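Local coordinates for adhesion and penetration protein autotransporter (Haemophilus influenzae, PDB 3SYJ) that promotes adherence to and invasion of host cells by directly binding a host cell structure, self-associates in bacterial aggregation, and is probably also a serine protease, at residues L908-D913 with D943-L948; N883-D888 with D919-T924. One frame throughout, in Å; residues are numbered along the deposited sequence.

Interaction 1 of 2, residues L908-D913 with D943-L948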
# COMPACT_ATOMS: atom_id res chain seq x y z
N LEU A 908 31.54 8.15 -4.67
CA LEU A 908 30.32 8.94 -4.66
C LEU A 908 29.48 8.65 -5.90
O LEU A 908 28.28 8.42 -5.82
CB LEU A 908 30.63 10.43 -4.55
CG LEU A 908 31.14 10.89 -3.18
CD1 LEU A 908 31.31 12.40 -3.15
CD2 LEU A 908 30.19 10.43 -2.08
N VAL A 909 30.14 8.67 -7.05
CA VAL A 909 29.50 8.36 -8.32
C VAL A 909 30.13 7.12 -8.94
O VAL A 909 31.34 7.09 -9.17
CB VAL A 909 29.63 9.53 -9.31
CG1 VAL A 909 28.88 9.21 -10.59
CG2 VAL A 909 29.11 10.82 -8.68
N GLU A 910 29.32 6.11 -9.20
CA GLU A 910 29.82 4.84 -9.71
C GLU A 910 29.10 4.38 -10.96
O GLU A 910 28.13 4.99 -11.40
CB GLU A 910 29.70 3.75 -8.64
CG GLU A 910 28.27 3.52 -8.16
CD GLU A 910 28.18 2.57 -6.98
OE1 GLU A 910 28.98 1.61 -6.92
OE2 GLU A 910 27.31 2.79 -6.11
N SER A 911 29.58 3.29 -11.54
CA SER A 911 28.93 2.68 -12.68
C SER A 911 28.00 1.56 -12.22
O SER A 911 28.23 0.94 -11.19
CB SER A 911 29.97 2.13 -13.65
OG SER A 911 29.35 1.36 -14.66
N LYS A 912 26.97 1.30 -13.00
CA LYS A 912 25.98 0.29 -12.67
C LYS A 912 26.56 -1.10 -12.79
O LYS A 912 26.02 -2.04 -12.28
CB LYS A 912 24.70 0.44 -13.51
CG LYS A 912 24.91 0.39 -14.98
CD LYS A 912 23.67 0.50 -15.81
CE LYS A 912 22.70 -0.59 -15.50
NZ LYS A 912 21.76 -0.80 -16.63
N ASP A 913 27.68 -1.21 -13.49
CA ASP A 913 28.47 -2.42 -13.54
C ASP A 913 29.94 -1.99 -13.74
O ASP A 913 30.30 -0.88 -13.47
CB ASP A 913 28.15 -3.20 -14.78
CG ASP A 913 28.22 -2.37 -16.00
OD1 ASP A 913 27.72 -2.79 -17.03
OD2 ASP A 913 28.79 -1.29 -15.94
N ASP A 943 39.84 5.06 -11.69
CA ASP A 943 39.37 3.72 -12.03
C ASP A 943 37.92 3.75 -12.52
O ASP A 943 37.11 2.90 -12.16
CB ASP A 943 39.52 2.81 -10.82
CG ASP A 943 39.18 1.37 -11.13
OD1 ASP A 943 39.43 0.93 -12.27
OD2 ASP A 943 38.67 0.67 -10.22
N GLY A 944 37.61 4.75 -13.35
CA GLY A 944 36.30 4.85 -13.97
C GLY A 944 35.17 5.36 -13.10
O GLY A 944 34.02 5.42 -13.54
N GLU A 945 35.48 5.72 -11.85
CA GLU A 945 34.47 6.19 -10.91
C GLU A 945 34.94 7.46 -10.20
O GLU A 945 36.13 7.74 -10.13
CB GLU A 945 34.15 5.11 -9.87
CG GLU A 945 33.80 3.77 -10.50
CD GLU A 945 33.18 2.80 -9.51
OE1 GLU A 945 33.68 2.69 -8.37
OE2 GLU A 945 32.19 2.14 -9.89
N PHE A 946 33.98 8.23 -9.68
CA PHE A 946 34.29 9.48 -8.98
C PHE A 946 34.30 9.28 -7.47
O PHE A 946 33.27 9.00 -6.86
CB PHE A 946 33.30 10.59 -9.38
CG PHE A 946 33.46 11.03 -10.80
CD1 PHE A 946 34.22 12.14 -11.11
CD2 PHE A 946 32.86 10.33 -11.84
CE1 PHE A 946 34.38 12.55 -12.43
CE2 PHE A 946 33.01 10.73 -13.15
CZ PHE A 946 33.77 11.84 -13.45
N ARG A 947 35.49 9.43 -6.88
CA ARG A 947 35.67 9.13 -5.47
C ARG A 947 36.25 10.29 -4.68
O ARG A 947 36.89 11.19 -5.24
CB ARG A 947 36.57 7.90 -5.31
CG ARG A 947 36.21 6.74 -6.21
CD ARG A 947 36.84 5.46 -5.72
NE ARG A 947 36.34 4.31 -6.48
CZ ARG A 947 37.00 3.73 -7.48
NH1 ARG A 947 38.19 4.19 -7.83
NH2 ARG A 947 36.47 2.70 -8.12
N LEU A 948 36.01 10.27 -3.37
CA LEU A 948 36.67 11.18 -2.43
C LEU A 948 38.01 10.57 -2.04
O LEU A 948 38.08 9.42 -1.61
CB LEU A 948 35.82 11.39 -1.19
CG LEU A 948 34.59 12.28 -1.36
CD1 LEU A 948 33.87 12.45 -0.04
CD2 LEU A 948 34.99 13.63 -1.94
O HOH W 1 32.99 -0.03 -12.00
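Val909 and Phe946 lie on the same face of the sheet as an antiparallel hydrogen-bonded pair, their CB atoms 3.8 Å apart. Val909 CB approaches the aromatic ring obliquely, near CD2. The Phe946 N-H bonds Val909 O, whereas Phe946 O accepts from both Leu908 N (2.9 Å) and Val909 N (3.2 Å), each donor in the carbonyl plane. Two residues opposite one define a classic beta bulge, placed where the 906-911 strand turns a corner. Beyond it Leu908 and Leu948 cross obliquely: Leu908 CD1 packs on Leu948 CG at 3.7 Å.

Glu945 supplies the polar half. Its chi1 of -52° sets CG anti to the carbonyl carbon; the extended chain beyond it then reaches Glu910, with Glu945 OE2 3.2 Å from Glu910 CB. Glu945 OE2 also accepts from Ser911 N at 3.3 Å, met on the anti side and 34° out of the carboxylate plane, and a water donates to both OE2 and Asp913 O. Glu945 OE1 takes the salt bridge from Arg947 NH2 (2.8 Å), and Glu945 CB lies over one face of that guanidinium, offset toward its rim.

Leu879 and Leu881 of strand 875-881 bond the backbone of Leu908 and Glu910 in the parallel stacking of the coils, while strand 945-949, which also pairs with 935-942, joins 906-911 antiparallel near the C-terminal end of the modelled passenger domain. Bonds to both carboxylate oxygens probably restrict the rotation of the Glu945 carboxylate; its positive and N-H partners may offset the repulsion from Glu910, whose OE1 is 4.4 Å from Glu945 OE2.

Interaction 2 of 2, residues N883-D888 with D919-T924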
# COMPACT_ATOMS: atom_id res chain seq x y z
N ASN A 883 26.88 3.86 -18.85
CA ASN A 883 27.81 4.39 -19.83
C ASN A 883 27.26 5.62 -20.55
O ASN A 883 28.02 6.43 -21.07
CB ASN A 883 28.18 3.31 -20.85
CG ASN A 883 29.37 2.48 -20.41
OD1 ASN A 883 29.36 1.25 -20.51
ND2 ASN A 883 30.40 3.16 -19.90
N ASP A 884 25.94 5.75 -20.58
CA ASP A 884 25.28 6.85 -21.27
C ASP A 884 25.35 8.18 -20.53
O ASP A 884 25.14 9.24 -21.12
CB ASP A 884 23.83 6.50 -21.59
CG ASP A 884 23.67 5.83 -22.95
OD1 ASP A 884 22.54 5.80 -23.47
OD2 ASP A 884 24.69 5.34 -23.49
N ALA A 885 25.63 8.15 -19.23
CA ALA A 885 25.71 9.37 -18.44
C ALA A 885 26.60 10.43 -19.11
O ALA A 885 27.56 10.10 -19.80
CB ALA A 885 26.19 9.07 -17.04
N GLU A 886 26.27 11.70 -18.88
CA GLU A 886 27.03 12.82 -19.45
C GLU A 886 26.48 14.14 -18.92
O GLU A 886 25.38 14.18 -18.37
CB GLU A 886 26.95 12.81 -20.98
CG GLU A 886 25.59 13.19 -21.55
CD GLU A 886 25.48 12.92 -23.04
OE1 GLU A 886 26.43 12.36 -23.62
OE2 GLU A 886 24.44 13.27 -23.64
N GLY A 887 27.24 15.22 -19.08
CA GLY A 887 26.81 16.53 -18.61
C GLY A 887 27.72 17.13 -17.56
O GLY A 887 28.73 16.53 -17.18
N ASP A 888 27.38 18.32 -17.08
CA ASP A 888 28.17 19.01 -16.06
C ASP A 888 27.41 19.16 -14.75
O ASP A 888 26.34 19.78 -14.69
CB ASP A 888 28.61 20.39 -16.55
CG ASP A 888 29.88 20.34 -17.37
OD1 ASP A 888 30.77 21.19 -17.12
OD2 ASP A 888 30.00 19.46 -18.25
N ASP A 919 33.63 9.99 -20.42
CA ASP A 919 34.45 11.19 -20.29
C ASP A 919 33.63 12.45 -20.52
O ASP A 919 34.09 13.56 -20.24
CB ASP A 919 35.62 11.15 -21.27
CG ASP A 919 36.89 10.62 -20.64
OD1 ASP A 919 37.94 11.28 -20.79
OD2 ASP A 919 36.83 9.55 -19.98
N LYS A 920 32.43 12.28 -21.05
CA LYS A 920 31.51 13.39 -21.28
C LYS A 920 30.81 13.74 -19.98
O LYS A 920 30.12 14.75 -19.89
CB LYS A 920 30.49 13.02 -22.35
CG LYS A 920 31.09 12.58 -23.67
CD LYS A 920 30.05 11.98 -24.59
CE LYS A 920 29.42 10.73 -23.98
NZ LYS A 920 28.46 10.08 -24.90
N LEU A 921 31.00 12.90 -18.97
CA LEU A 921 30.48 13.14 -17.63
C LEU A 921 31.48 13.99 -16.84
O LEU A 921 32.66 13.67 -16.75
CB LEU A 921 30.25 11.80 -16.93
CG LEU A 921 29.34 11.72 -15.71
CD1 LEU A 921 28.00 12.37 -15.99
CD2 LEU A 921 29.16 10.27 -15.29
N LYS A 922 31.00 15.09 -16.26
CA LYS A 922 31.89 15.98 -15.53
C LYS A 922 31.32 16.39 -14.17
O LYS A 922 30.20 16.91 -14.09
CB LYS A 922 32.20 17.22 -16.37
CG LYS A 922 33.13 18.22 -15.69
CD LYS A 922 33.37 19.44 -16.57
CE LYS A 922 34.40 20.38 -15.97
NZ LYS A 922 34.78 21.48 -16.91
N PHE A 923 32.09 16.15 -13.11
CA PHE A 923 31.69 16.51 -11.75
C PHE A 923 32.65 17.49 -11.10
O PHE A 923 33.85 17.48 -11.36
CB PHE A 923 31.59 15.26 -10.88
CG PHE A 923 30.49 14.33 -11.27
CD1 PHE A 923 29.18 14.60 -10.90
CD2 PHE A 923 30.75 13.21 -12.02
CE1 PHE A 923 28.16 13.75 -11.26
CE2 PHE A 923 29.73 12.36 -12.39
CZ PHE A 923 28.44 12.63 -12.01
N THR A 924 32.10 18.32 -10.22
CA THR A 924 32.89 19.29 -9.47
C THR A 924 32.44 19.30 -8.03
O THR A 924 31.25 19.46 -7.74
CB THR A 924 32.72 20.69 -10.04
OG1 THR A 924 33.36 20.76 -11.32
CG2 THR A 924 33.32 21.73 -9.11
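The carboxylate of Asp888 has the aliphatic chain of Lys922 on one face: CB, CG and CD all lie on the same side of its plane, with Lys922 CD 3.2 Å from Asp888 OD1. Lys922 CG is anti to the backbone N (chi1 -180°), and the chain runs on extended, leaving Lys922 NZ 4.0 Å from Asp888 OD1, too far for a salt bridge, though the charges are opposite. The Glu886 carboxylate is met instead at one oxygen, where Lys920 NZ approaches OE1 at 3.3 Å in a salt bridge whose hydrogen bond is weak; the Lys920 chain bends at chi3.

Gly887 with Leu921 and Asp888 with Lys922 are parallel bridges, the stacking of successive coils that builds the beta-helix of this passenger domain. Gly887 takes a positive phi (119°) as the chain enters its strand; at these angles a CB would run into Glu886 O, which fits a glycine here. Gly887 N bonds Lys920 O at 3.0 Å, while Lys922 N meets Gly887 O at 2.8 Å.

On the buried side Leu921 spreads its two methyls, CD2 lying 3.7 Å from Ala885 CB and CD1 3.4 Å from Glu886 N; Leu881 and Tyr889 border the same leucine.

How the interactions relate
Going from the N terminus, 883-888 comes first and 908-913 second, then 919-924 and 943-948. Interaction 2 brings 919-924 back beside 883-888, closing one coil; interaction 1 then brings 943-948 back onto 908-913. Because the segments alternate, the two loops cross rather than nest. The first closure is parallel and ties strand 887-895 to 921-925, whereas the second is antiparallel and ties 906-911 to 945-949, near the C-terminal end of the modelled passenger domain. Their centres are 11 Å apart, and the interior joins them: the rings of Phe923 and Phe946 meet edge-to-face, and Val909 CG1 lies 3.7 Å from Phe923 CE2.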